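Local atomic coordinates of C-1-tetrahydrofolate synthase, cytoplasmic, putative (Trypanosoma brucei, PDB entry 4CJX), a protein that probably catalyses the NADP+-dependent oxidation of methylenetetrahydrofolate and the hydrolysis of the methenyl product, as a homodimeric dehydrogenase-cyclohydrolase of one-carbon metabolism. Residues K141-L146 / S302-N307; P161-C166 / L309-R314; C166-V171 / G197-T202; V171-R176 / G297-S302. All coordinates share one frame; numbering follows the deposited sequence.

In the fold
Three of the four contacts use helix 296-316, whose successive turns meet helix 166-178 in contact 4, the loop 141-146 in contact 1 and the loop 161-166 in contact 2. Contacts 1 and 2 lie closest, their centres about 6 Å apart, and Asn307 joins them by reaching Val164 as well as Ala143. Contact 3 turns to the other flank of helix 166-178, toward helix 197-206 and the NADP-binding side; its centre is about 9 Å from that of contact 4, and the two share Val171. The inhibitor 9L9 touches contacts 1 and 4: Asp144 holds its pyrimidine, while Gly297, Pro298 and Val301 border its phenyl ring, amide and alpha-carboxylate.

Contact 1 of 4, residues K141-L146 / S302-N307; sequences KDADCL and SMLLKN. With 9L9 ((2S)-2-[[4-[[2,4-bis(azanyl)-6-oxidanylidene-1H-pyrimidin-5-yl]carbamoylamino]phenyl]carbonylamino]pentanedioic acid), chain G.
Asn307 points its amide from helix 296-316 at the backbone of Ala143, and ND2 donates to Ala143 O over 2.9 Å with an N-H...O angle of 159°. The acceptor lies almost in the plane of the Asn307 amide, and the donor lies in the carbonyl plane of Ala143. One turn earlier on the helix, Leu304 extends the CD1 branch to the methyl of Ala143, CD1 to CB 3.7 Å. Its CG stands anti to the backbone N (chi1 162°), which carries the branch along the helix flank to the loop. Polar and apolar grips thus fall on the same residue.

Ala143 and Asp144 occupy the middle of a type I beta turn from Asp142 to Cys145. Asp142 OD1 receives the N-H of Leu146 at 3.0 Å through its syn lone pair, bracing the loop from within. Asp144 CB points away from the helix, and its carboxylate faces the pyrimidine of 9L9: OD1 takes N3 of the inhibitor at 2.8 Å and OD2 takes N2A at 2.9 Å. Lys77, Val120 and Leu122 supply further hydrogen bonds to 9L9. The carbonyl of Ala143, the residue just before Asp144, is held by Asn307 of the helix, and the bidentate recognition that follows it matches two neighbouring N-H donors of the inhibitor with the two oxygens of one carboxylate.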
# COMPACT_ATOMS: atom_id res chain seq x y z
N LYS B 141 0.02 5.51 19.88
CA LYS B 141 -1.29 6.21 20.01
C LYS B 141 -2.00 6.57 18.68
O LYS B 141 -3.02 7.27 18.67
CB LYS B 141 -1.12 7.49 20.84
CG LYS B 141 -0.53 7.24 22.22
CD LYS B 141 -0.64 8.44 23.13
CE LYS B 141 0.31 8.32 24.31
NZ LYS B 141 -0.16 9.21 25.40
N ASP B 142 -1.47 6.08 17.57
CA ASP B 142 -2.00 6.39 16.23
C ASP B 142 -3.22 5.49 15.96
O ASP B 142 -3.14 4.51 15.25
CB ASP B 142 -0.88 6.18 15.20
CG ASP B 142 -1.35 6.25 13.75
OD1 ASP B 142 -2.29 7.01 13.45
OD2 ASP B 142 -0.74 5.54 12.91
N ALA B 143 -4.36 5.84 16.56
CA ALA B 143 -5.57 5.04 16.48
C ALA B 143 -6.15 4.95 15.06
O ALA B 143 -6.74 3.94 14.71
CB ALA B 143 -6.62 5.61 17.43
N ASP B 144 -5.97 6.00 14.25
CA ASP B 144 -6.41 5.96 12.86
C ASP B 144 -5.50 5.19 11.93
O ASP B 144 -5.86 4.98 10.78
CB ASP B 144 -6.55 7.35 12.29
CG ASP B 144 -7.78 8.07 12.78
OD1 ASP B 144 -8.91 7.53 12.62
OD2 ASP B 144 -7.60 9.19 13.30
N CYS B 145 -4.32 4.78 12.40
CA CYS B 145 -3.35 4.08 11.55
C CYS B 145 -3.02 4.95 10.34
O CYS B 145 -3.08 4.53 9.18
CB CYS B 145 -3.88 2.69 11.13
SG CYS B 145 -2.64 1.66 10.32
N LEU B 146 -2.70 6.20 10.61
CA LEU B 146 -2.36 7.15 9.55
C LEU B 146 -0.84 7.24 9.31
O LEU B 146 -0.40 7.69 8.25
CB LEU B 146 -2.92 8.54 9.90
CG LEU B 146 -4.36 8.77 9.44
CD1 LEU B 146 -4.94 9.98 10.15
CD2 LEU B 146 -4.47 8.93 7.92
N SER B 302 -17.12 2.27 16.05
CA SER B 302 -16.87 1.10 16.89
C SER B 302 -15.45 0.56 16.73
O SER B 302 -14.85 0.08 17.70
CB SER B 302 -17.88 -0.01 16.59
OG SER B 302 -19.19 0.43 16.88
N MET B 303 -14.93 0.61 15.52
CA MET B 303 -13.56 0.14 15.28
C MET B 303 -12.50 1.05 15.91
O MET B 303 -11.42 0.57 16.27
CB MET B 303 -13.29 -0.01 13.78
CG MET B 303 -14.13 -1.08 13.08
SD MET B 303 -14.09 -2.70 13.89
CE MET B 303 -15.55 -2.64 14.89
N LEU B 304 -12.78 2.34 16.02
CA LEU B 304 -11.88 3.27 16.68
C LEU B 304 -11.79 2.90 18.15
O LEU B 304 -10.71 2.93 18.73
CB LEU B 304 -12.35 4.72 16.53
CG LEU B 304 -11.76 5.75 17.50
CD1 LEU B 304 -10.26 5.90 17.28
CD2 LEU B 304 -12.44 7.11 17.36
N LEU B 305 -12.93 2.56 18.75
CA LEU B 305 -12.99 2.14 20.15
C LEU B 305 -12.26 0.80 20.35
O LEU B 305 -11.58 0.60 21.36
CB LEU B 305 -14.45 2.04 20.61
CG LEU B 305 -15.30 3.31 20.50
CD1 LEU B 305 -16.62 3.11 21.23
CD2 LEU B 305 -14.60 4.54 21.06
N LYS B 306 -12.39 -0.10 19.38
CA LYS B 306 -11.68 -1.37 19.40
C LYS B 306 -10.14 -1.15 19.36
O LYS B 306 -9.42 -1.65 20.23
CB LYS B 306 -12.18 -2.29 18.28
CG LYS B 306 -11.72 -3.73 18.42
CD LYS B 306 -12.43 -4.64 17.44
CE LYS B 306 -12.03 -6.11 17.64
NZ LYS B 306 -12.20 -6.87 16.35
N ASN B 307 -9.66 -0.39 18.38
CA ASN B 307 -8.24 -0.05 18.29
C ASN B 307 -7.73 0.52 19.62
O ASN B 307 -6.68 0.13 20.11
CB ASN B 307 -7.97 0.98 17.19
CG ASN B 307 -8.10 0.42 15.79
OD1 ASN B 307 -8.46 -0.73 15.60
ND2 ASN B 307 -7.82 1.26 14.80
N2A 9L9 G . -8.96 11.13 11.61
N1 9L9 G . -10.84 11.40 10.11
C2 9L9 G . -10.18 10.61 10.98
N3 9L9 G . -10.61 9.32 11.30
C4 9L9 G . -11.79 8.97 10.63
O4A 9L9 G . -12.15 7.83 10.91
N5A 9L9 G . -13.73 9.40 9.21
C5 9L9 G . -12.48 9.76 9.71
C6 9L9 G . -11.97 11.00 9.49
N7 9L9 G . -12.63 11.91 8.55
O8A 9L9 G . -14.81 9.41 11.22
N9 9L9 G . -15.96 8.99 9.33
C1B 9L9 G . -17.20 8.76 9.86
C2B 9L9 G . -18.28 8.69 8.96
C3B 9L9 G . -19.59 8.47 9.39
C4B 9L9 G . -19.87 8.33 10.75
C5B 9L9 G . -18.78 8.35 11.65
C6B 9L9 G . -17.47 8.57 11.22
C7B 9L9 G . -21.29 8.03 11.21
O7B 9L9 G . -21.41 7.38 12.22
CAW 9L9 G . -14.82 9.31 10.01
N 9L9 G . -22.37 8.38 10.48
CA 9L9 G . -23.75 8.02 10.80
C 9L9 G . -24.17 6.91 9.88
OXT 9L9 G . -23.56 6.81 8.80
CB 9L9 G . -24.76 9.12 10.58
CG 9L9 G . -24.14 10.50 10.72
CD 9L9 G . -25.24 11.50 10.87
OE1 9L9 G . -26.03 11.34 11.80
OE2 9L9 G . -25.31 12.44 10.07
O 9L9 G . -25.12 6.13 10.17

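Contact 2 of 4, residues P161-C166 / L309-R314; sequences PAIVPC and LTMFKR
Met311 leaves helix 296-316 with CG anti to its carbonyl carbon (chi1 -64°), and bends at chi2 and chi3 bring the terminal CE round to the loop 161-166. Ile163 answers with an extended ethyl branch: chi2 of -171° carries CD1 outward, although chi1 of -31° is displaced from a staggered value. The two side chains cross at about a right angle and meet at their end methyls, Ile163 CD1 lying 4.2 Å from Met311 CE. It is a light apolar touch between two buried residues.

The loop runs from helix 148-151 into helix 166-178, with Pro165 at the N-cap position of the latter, and the contact therefore packs the C-terminal helix of the chain against the segment leading into a helix of the NADP-binding part of the fold. Nearer the surface, Thr310 turns its methyl to the loop backbone, CG2 approaching Ala162 O at 4.3 Å. The hydroxyl of Thr310 is engaged by its own helix, OG1 bonding to Lys306 O. Between the same two elements, Asn307 ND2 also hydrogen-bonds to Val164 O, and the side chain of Asn307 packs on Ile163.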
# COMPACT_ATOMS: atom_id res chain seq x y z
N PRO B 161 -1.32 -7.07 12.08
CA PRO B 161 -0.99 -5.72 12.52
C PRO B 161 -1.73 -5.31 13.81
O PRO B 161 -2.89 -5.68 14.02
CB PRO B 161 -1.42 -4.86 11.33
CG PRO B 161 -2.49 -5.63 10.66
CD PRO B 161 -2.19 -7.08 10.89
N ALA B 162 -1.05 -4.54 14.65
CA ALA B 162 -1.64 -4.00 15.88
C ALA B 162 -2.86 -3.15 15.57
O ALA B 162 -3.94 -3.37 16.13
CB ALA B 162 -0.61 -3.16 16.60
N ILE B 163 -2.68 -2.20 14.65
CA ILE B 163 -3.69 -1.19 14.33
C ILE B 163 -4.05 -1.32 12.86
O ILE B 163 -3.20 -1.58 12.02
CB ILE B 163 -3.16 0.25 14.60
CG1 ILE B 163 -2.16 0.29 15.76
CG2 ILE B 163 -4.32 1.20 14.91
CD1 ILE B 163 -1.76 1.68 16.23
N VAL B 164 -5.33 -1.12 12.56
CA VAL B 164 -5.82 -1.01 11.18
C VAL B 164 -6.73 0.24 11.10
O VAL B 164 -7.47 0.50 12.04
CB VAL B 164 -6.61 -2.28 10.80
CG1 VAL B 164 -7.19 -2.16 9.42
CG2 VAL B 164 -5.71 -3.52 10.89
N PRO B 165 -6.71 0.98 9.97
CA PRO B 165 -7.53 2.18 9.93
C PRO B 165 -9.01 1.83 10.13
O PRO B 165 -9.45 0.76 9.71
CB PRO B 165 -7.26 2.76 8.53
CG PRO B 165 -5.97 2.16 8.10
CD PRO B 165 -5.91 0.81 8.75
N CYS B 166 -9.74 2.72 10.80
CA CYS B 166 -11.04 2.38 11.33
C CYS B 166 -12.08 2.06 10.23
O CYS B 166 -12.82 1.08 10.34
CB CYS B 166 -11.51 3.52 12.23
SG CYS B 166 -10.32 3.90 13.55
N LEU B 309 -9.01 0.24 22.72
CA LEU B 309 -8.96 -0.79 23.76
C LEU B 309 -7.76 -1.72 23.55
O LEU B 309 -7.10 -2.08 24.51
CB LEU B 309 -10.26 -1.59 23.81
CG LEU B 309 -10.42 -2.62 24.93
CD1 LEU B 309 -10.38 -1.99 26.32
CD2 LEU B 309 -11.72 -3.37 24.73
N THR B 310 -7.48 -2.08 22.30
CA THR B 310 -6.28 -2.86 21.98
C THR B 310 -5.01 -2.10 22.39
O THR B 310 -4.12 -2.68 23.03
CB THR B 310 -6.25 -3.29 20.50
OG1 THR B 310 -7.39 -4.11 20.23
CG2 THR B 310 -5.02 -4.10 20.20
N MET B 311 -4.96 -0.81 22.08
CA MET B 311 -3.80 0.02 22.45
C MET B 311 -3.69 0.17 23.98
O MET B 311 -2.61 0.06 24.55
CB MET B 311 -3.85 1.39 21.75
CG MET B 311 -3.73 1.28 20.22
SD MET B 311 -4.75 2.46 19.27
CE MET B 311 -3.63 3.85 19.28
N PHE B 312 -4.83 0.37 24.64
CA PHE B 312 -4.88 0.40 26.09
C PHE B 312 -4.25 -0.87 26.66
O PHE B 312 -3.33 -0.79 27.47
CB PHE B 312 -6.31 0.57 26.58
CG PHE B 312 -6.49 0.39 28.05
CD1 PHE B 312 -6.04 1.36 28.94
CD2 PHE B 312 -7.10 -0.74 28.56
CE1 PHE B 312 -6.21 1.22 30.32
CE2 PHE B 312 -7.27 -0.90 29.93
CZ PHE B 312 -6.82 0.08 30.82
N LYS B 313 -4.72 -2.04 26.21
CA LYS B 313 -4.23 -3.31 26.75
C LYS B 313 -2.73 -3.49 26.53
O LYS B 313 -2.03 -3.92 27.43
CB LYS B 313 -5.02 -4.51 26.21
CG LYS B 313 -6.47 -4.53 26.70
CD LYS B 313 -7.23 -5.82 26.40
CE LYS B 313 -7.06 -6.28 24.97
NZ LYS B 313 -8.25 -7.02 24.43
N ARG B 314 -2.24 -3.13 25.35
CA ARG B 314 -0.82 -3.22 25.04
C ARG B 314 -0.01 -2.37 26.00
O ARG B 314 0.98 -2.86 26.57
CB ARG B 314 -0.54 -2.81 23.59

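Contact 3 of 4, residues C166-V171 / G197-T202; sequences CTASAV and GLPVAT
Val200 meets Ala168 and Val171 where two helices of the NAD(P)-binding part of the fold pack side by side. That part is built on a parallel sheet, and helix 197-206 connects its strands 186-190 and 210-214 in a beta-alpha-beta crossover. The short segments approach to 8.3 Å between axes, with their N-to-C directions 43° apart and a signed crossing angle of -43°.

From Val200, CB lies 4.1 Å from the methyl of Ala168, which points toward helix 197-206. One bond further, CG2 passes Ala168 and reaches Val171, 3.9 Å from its CB and 3.8 Å from its CG1. The two valines cross at about a right angle. Val171 places CG1 anti to the backbone N (chi1 167°), which directs this branch rather than CG2 to the neighbouring helix.

Ala168 is the point of closest backbone approach, its CA standing 4.9 Å from that of Val200, and its small side chain lets the helices come this near. Its methyl also meets the ring of Pro199, which also touches Pro165, just before helix 166-178. Ile195 and Ala196, both in the NADP-binding site, come just before helix 197-206. Leu198 packs on His155 of the second subunit. At the Pro199 ring, Ala168 CB is 3.9 Å from CB and 4.0 Å from CG.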
# COMPACT_ATOMS: atom_id res chain seq x y z
N CYS B 166 -9.74 2.72 10.80
CA CYS B 166 -11.04 2.38 11.33
C CYS B 166 -12.08 2.06 10.23
O CYS B 166 -12.82 1.08 10.34
CB CYS B 166 -11.51 3.52 12.23
SG CYS B 166 -10.32 3.90 13.55
N THR B 167 -12.10 2.89 9.18
CA THR B 167 -13.06 2.72 8.10
C THR B 167 -12.83 1.40 7.39
O THR B 167 -13.77 0.62 7.20
CB THR B 167 -13.04 3.88 7.09
OG1 THR B 167 -13.22 5.13 7.77
CG2 THR B 167 -14.15 3.68 6.07
N ALA B 168 -11.56 1.14 7.04
CA ALA B 168 -11.17 -0.12 6.40
C ALA B 168 -11.56 -1.27 7.28
O ALA B 168 -12.12 -2.27 6.82
CB ALA B 168 -9.68 -0.16 6.14
N SER B 169 -11.27 -1.12 8.56
CA SER B 169 -11.63 -2.15 9.51
C SER B 169 -13.16 -2.45 9.56
O SER B 169 -13.57 -3.60 9.69
CB SER B 169 -11.15 -1.69 10.85
OG SER B 169 -11.23 -2.74 11.74
N ALA B 170 -13.96 -1.39 9.52
CA ALA B 170 -15.41 -1.49 9.54
C ALA B 170 -15.91 -2.25 8.31
O ALA B 170 -16.82 -3.05 8.44
CB ALA B 170 -16.03 -0.10 9.58
N VAL B 171 -15.32 -2.01 7.14
CA VAL B 171 -15.69 -2.72 5.92
C VAL B 171 -15.46 -4.20 6.10
O VAL B 171 -16.33 -5.03 5.77
CB VAL B 171 -14.89 -2.24 4.69
CG1 VAL B 171 -15.07 -3.19 3.54
CG2 VAL B 171 -15.34 -0.84 4.28
N GLY B 197 -10.29 3.72 1.10
CA GLY B 197 -10.02 2.95 -0.13
C GLY B 197 -8.65 2.28 -0.14
O GLY B 197 -8.53 1.08 -0.42
N LEU B 198 -7.62 3.05 0.18
CA LEU B 198 -6.24 2.56 0.14
C LEU B 198 -6.04 1.33 1.04
O LEU B 198 -5.76 0.24 0.55
CB LEU B 198 -5.28 3.70 0.48
CG LEU B 198 -3.78 3.38 0.48
CD1 LEU B 198 -3.17 3.54 -0.91
CD2 LEU B 198 -3.05 4.27 1.46
N PRO B 199 -6.25 1.48 2.36
CA PRO B 199 -6.01 0.31 3.22
C PRO B 199 -6.91 -0.90 2.91
O PRO B 199 -6.47 -2.05 2.97
CB PRO B 199 -6.22 0.84 4.65
CG PRO B 199 -6.90 2.15 4.49
CD PRO B 199 -6.55 2.69 3.14
N VAL B 200 -8.16 -0.65 2.57
CA VAL B 200 -9.09 -1.75 2.33
C VAL B 200 -8.73 -2.66 1.12
O VAL B 200 -8.94 -3.86 1.16
CB VAL B 200 -10.54 -1.22 2.25
CG1 VAL B 200 -10.91 -0.82 0.83
CG2 VAL B 200 -11.50 -2.30 2.74
N ALA B 201 -8.20 -2.06 0.06
CA ALA B 201 -7.75 -2.82 -1.09
C ALA B 201 -6.68 -3.84 -0.66
O ALA B 201 -6.74 -5.00 -1.04
CB ALA B 201 -7.20 -1.89 -2.16
N THR B 202 -5.77 -3.38 0.21
CA THR B 202 -4.73 -4.22 0.77
C THR B 202 -5.29 -5.35 1.60
O THR B 202 -4.82 -6.48 1.48
CB THR B 202 -3.76 -3.45 1.68
OG1 THR B 202 -3.12 -2.42 0.92
CG2 THR B 202 -2.66 -4.41 2.27

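Contact 4 of 4, residues V171-R176 / G297-S302; sequences VMELLR and GPVTVS. With 9L9 ((2S)-2-[[4-[[2,4-bis(azanyl)-6-oxidanylidene-1H-pyrimidin-5-yl]carbamoylamino]phenyl]carbonylamino]pentanedioic acid), chain G.
A single residue, Val299, carries the whole side of helix 296-316 in this contact, its two methyls dividing between successive residues of helix 166-178. CG1 stands anti to the backbone N (chi1 -175°) and meets the aliphatic part of Glu173, CG1 to CG 4.0 Å; CG2 turns to Leu174 and lies 4.1 Å from its CD2. Val299 crosses Glu173 at about a right angle and Leu174 at a slant. The backbones remain well apart, about 8.0 Å between the CA atoms of Glu173 and Val299, and the helices meet through side chains alone.

Glu173 presents two characters. Its CG packs on the valine, while a bend at chi2 (68°) swings the carboxylate off the apolar surface. OE1 then receives Arg176 NH1 through its syn lone pair at 3.3 Å, a long salt bridge along the same helix, with the oxygen at the guanidinium edge and near its plane.

Val301 and Gly297 serve the inhibitor instead. Val301 CG2 rests 3.8 Å from C5B of the 9L9 phenyl ring. Gly297, having no side chain, lets the inhibitor lie against its backbone, Gly297 C to 9L9 O7B 3.3 Å. Pro298 borders the alpha-carboxylate of 9L9 (O and OXT), Pro298 CD to 9L9 O 3.6 Å.

Helix 296-316 is thus set between 9L9 and helix 166-178. Helix 30-51 adjoins both segments through Val33 on Val299 and Ile37 on Glu173, and helix 197-206 packs on helix 166-178 through Val171, Met172 and Leu175.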
# COMPACT_ATOMS: atom_id res chain seq x y z
N VAL B 171 -15.32 -2.01 7.14
CA VAL B 171 -15.69 -2.72 5.92
C VAL B 171 -15.46 -4.20 6.10
O VAL B 171 -16.33 -5.03 5.77
CB VAL B 171 -14.89 -2.24 4.69
CG1 VAL B 171 -15.07 -3.19 3.54
CG2 VAL B 171 -15.34 -0.84 4.28
N MET B 172 -14.28 -4.55 6.63
CA MET B 172 -13.93 -5.95 6.79
C MET B 172 -14.87 -6.59 7.82
O MET B 172 -15.31 -7.73 7.65
CB MET B 172 -12.44 -6.13 7.20
CG MET B 172 -11.42 -5.68 6.17
SD MET B 172 -11.75 -6.22 4.48
CE MET B 172 -11.26 -7.94 4.51
N GLU B 173 -15.23 -5.83 8.85
CA GLU B 173 -16.17 -6.33 9.85
C GLU B 173 -17.58 -6.56 9.26
O GLU B 173 -18.26 -7.53 9.61
CB GLU B 173 -16.24 -5.36 11.04
CG GLU B 173 -17.29 -5.67 12.10
CD GLU B 173 -17.02 -6.94 12.91
OE1 GLU B 173 -15.89 -7.48 12.90
OE2 GLU B 173 -17.98 -7.40 13.56
N LEU B 174 -18.02 -5.67 8.37
CA LEU B 174 -19.30 -5.86 7.73
C LEU B 174 -19.30 -7.05 6.75
O LEU B 174 -20.28 -7.76 6.68
CB LEU B 174 -19.78 -4.57 7.07
CG LEU B 174 -20.17 -3.53 8.14
CD1 LEU B 174 -20.47 -2.21 7.50
CD2 LEU B 174 -21.37 -3.96 8.95
N LEU B 175 -18.18 -7.27 6.04
CA LEU B 175 -18.02 -8.50 5.23
C LEU B 175 -18.05 -9.78 6.07
O LEU B 175 -18.65 -10.80 5.70
CB LEU B 175 -16.75 -8.45 4.37
CG LEU B 175 -16.82 -7.42 3.24
CD1 LEU B 175 -15.48 -7.26 2.54
CD2 LEU B 175 -17.89 -7.77 2.21
N ARG B 176 -17.42 -9.73 7.23
CA ARG B 176 -17.43 -10.83 8.19
C ARG B 176 -18.88 -11.15 8.64
O ARG B 176 -19.29 -12.32 8.73
CB ARG B 176 -16.57 -10.42 9.38
CG ARG B 176 -16.26 -11.48 10.39
CD ARG B 176 -15.68 -10.82 11.63
NE ARG B 176 -15.24 -11.79 12.62
CZ ARG B 176 -14.71 -11.46 13.80
NH1 ARG B 176 -14.56 -10.18 14.14
NH2 ARG B 176 -14.33 -12.42 14.64
N GLY B 297 -20.73 3.74 8.73
CA GLY B 297 -20.42 4.80 9.63
C GLY B 297 -20.42 4.45 11.11
O GLY B 297 -19.45 4.76 11.83
N PRO B 298 -21.50 3.82 11.59
CA PRO B 298 -21.50 3.50 13.01
C PRO B 298 -20.41 2.49 13.37
O PRO B 298 -19.80 2.60 14.45
CB PRO B 298 -22.92 2.95 13.27
CG PRO B 298 -23.73 3.49 12.12
CD PRO B 298 -22.80 3.55 10.95
N VAL B 299 -20.15 1.55 12.46
CA VAL B 299 -19.11 0.55 12.68
C VAL B 299 -17.70 1.17 12.64
O VAL B 299 -16.83 0.75 13.39
CB VAL B 299 -19.25 -0.66 11.74
CG1 VAL B 299 -18.21 -1.73 12.08
CG2 VAL B 299 -20.64 -1.25 11.90
N THR B 300 -17.50 2.17 11.80
CA THR B 300 -16.27 2.94 11.82
C THR B 300 -15.97 3.52 13.22
O THR B 300 -14.83 3.43 13.69
CB THR B 300 -16.31 4.06 10.77
OG1 THR B 300 -16.35 3.46 9.47
CG2 THR B 300 -15.08 4.95 10.86
N VAL B 301 -16.98 4.07 13.88
CA VAL B 301 -16.81 4.56 15.26
C VAL B 301 -16.45 3.42 16.21
O VAL B 301 -15.58 3.58 17.07
CB VAL B 301 -18.09 5.26 15.78
CG1 VAL B 301 -17.95 5.64 17.25
CG2 VAL B 301 -18.43 6.48 14.94
N SER B 302 -17.12 2.27 16.05
CA SER B 302 -16.87 1.10 16.89
C SER B 302 -15.45 0.56 16.73
O SER B 302 -14.85 0.08 17.70
CB SER B 302 -17.88 -0.01 16.59
OG SER B 302 -19.19 0.43 16.88
N2A 9L9 G . -8.96 11.13 11.61
N1 9L9 G . -10.84 11.40 10.11
C2 9L9 G . -10.18 10.61 10.98
N3 9L9 G . -10.61 9.32 11.30
C4 9L9 G . -11.79 8.97 10.63
O4A 9L9 G . -12.15 7.83 10.91
N5A 9L9 G . -13.73 9.40 9.21
C5 9L9 G . -12.48 9.76 9.71
C6 9L9 G . -11.97 11.00 9.49
N7 9L9 G . -12.63 11.91 8.55
O8A 9L9 G . -14.81 9.41 11.22
N9 9L9 G . -15.96 8.99 9.33
C1B 9L9 G . -17.20 8.76 9.86
C2B 9L9 G . -18.28 8.69 8.96
C3B 9L9 G . -19.59 8.47 9.39
C4B 9L9 G . -19.87 8.33 10.75
C5B 9L9 G . -18.78 8.35 11.65
C6B 9L9 G . -17.47 8.57 11.22
C7B 9L9 G . -21.29 8.03 11.21
O7B 9L9 G . -21.41 7.38 12.22
CAW 9L9 G . -14.82 9.31 10.01
N 9L9 G . -22.37 8.38 10.48
CA 9L9 G . -23.75 8.02 10.80
C 9L9 G . -24.17 6.91 9.88
OXT 9L9 G . -23.56 6.81 8.80
CB 9L9 G . -24.76 9.12 10.58
CG 9L9 G . -24.14 10.50 10.72
CD 9L9 G . -25.24 11.50 10.87
OE1 9L9 G . -26.03 11.34 11.80
OE2 9L9 G . -25.31 12.44 10.07
O 9L9 G . -25.12 6.13 10.17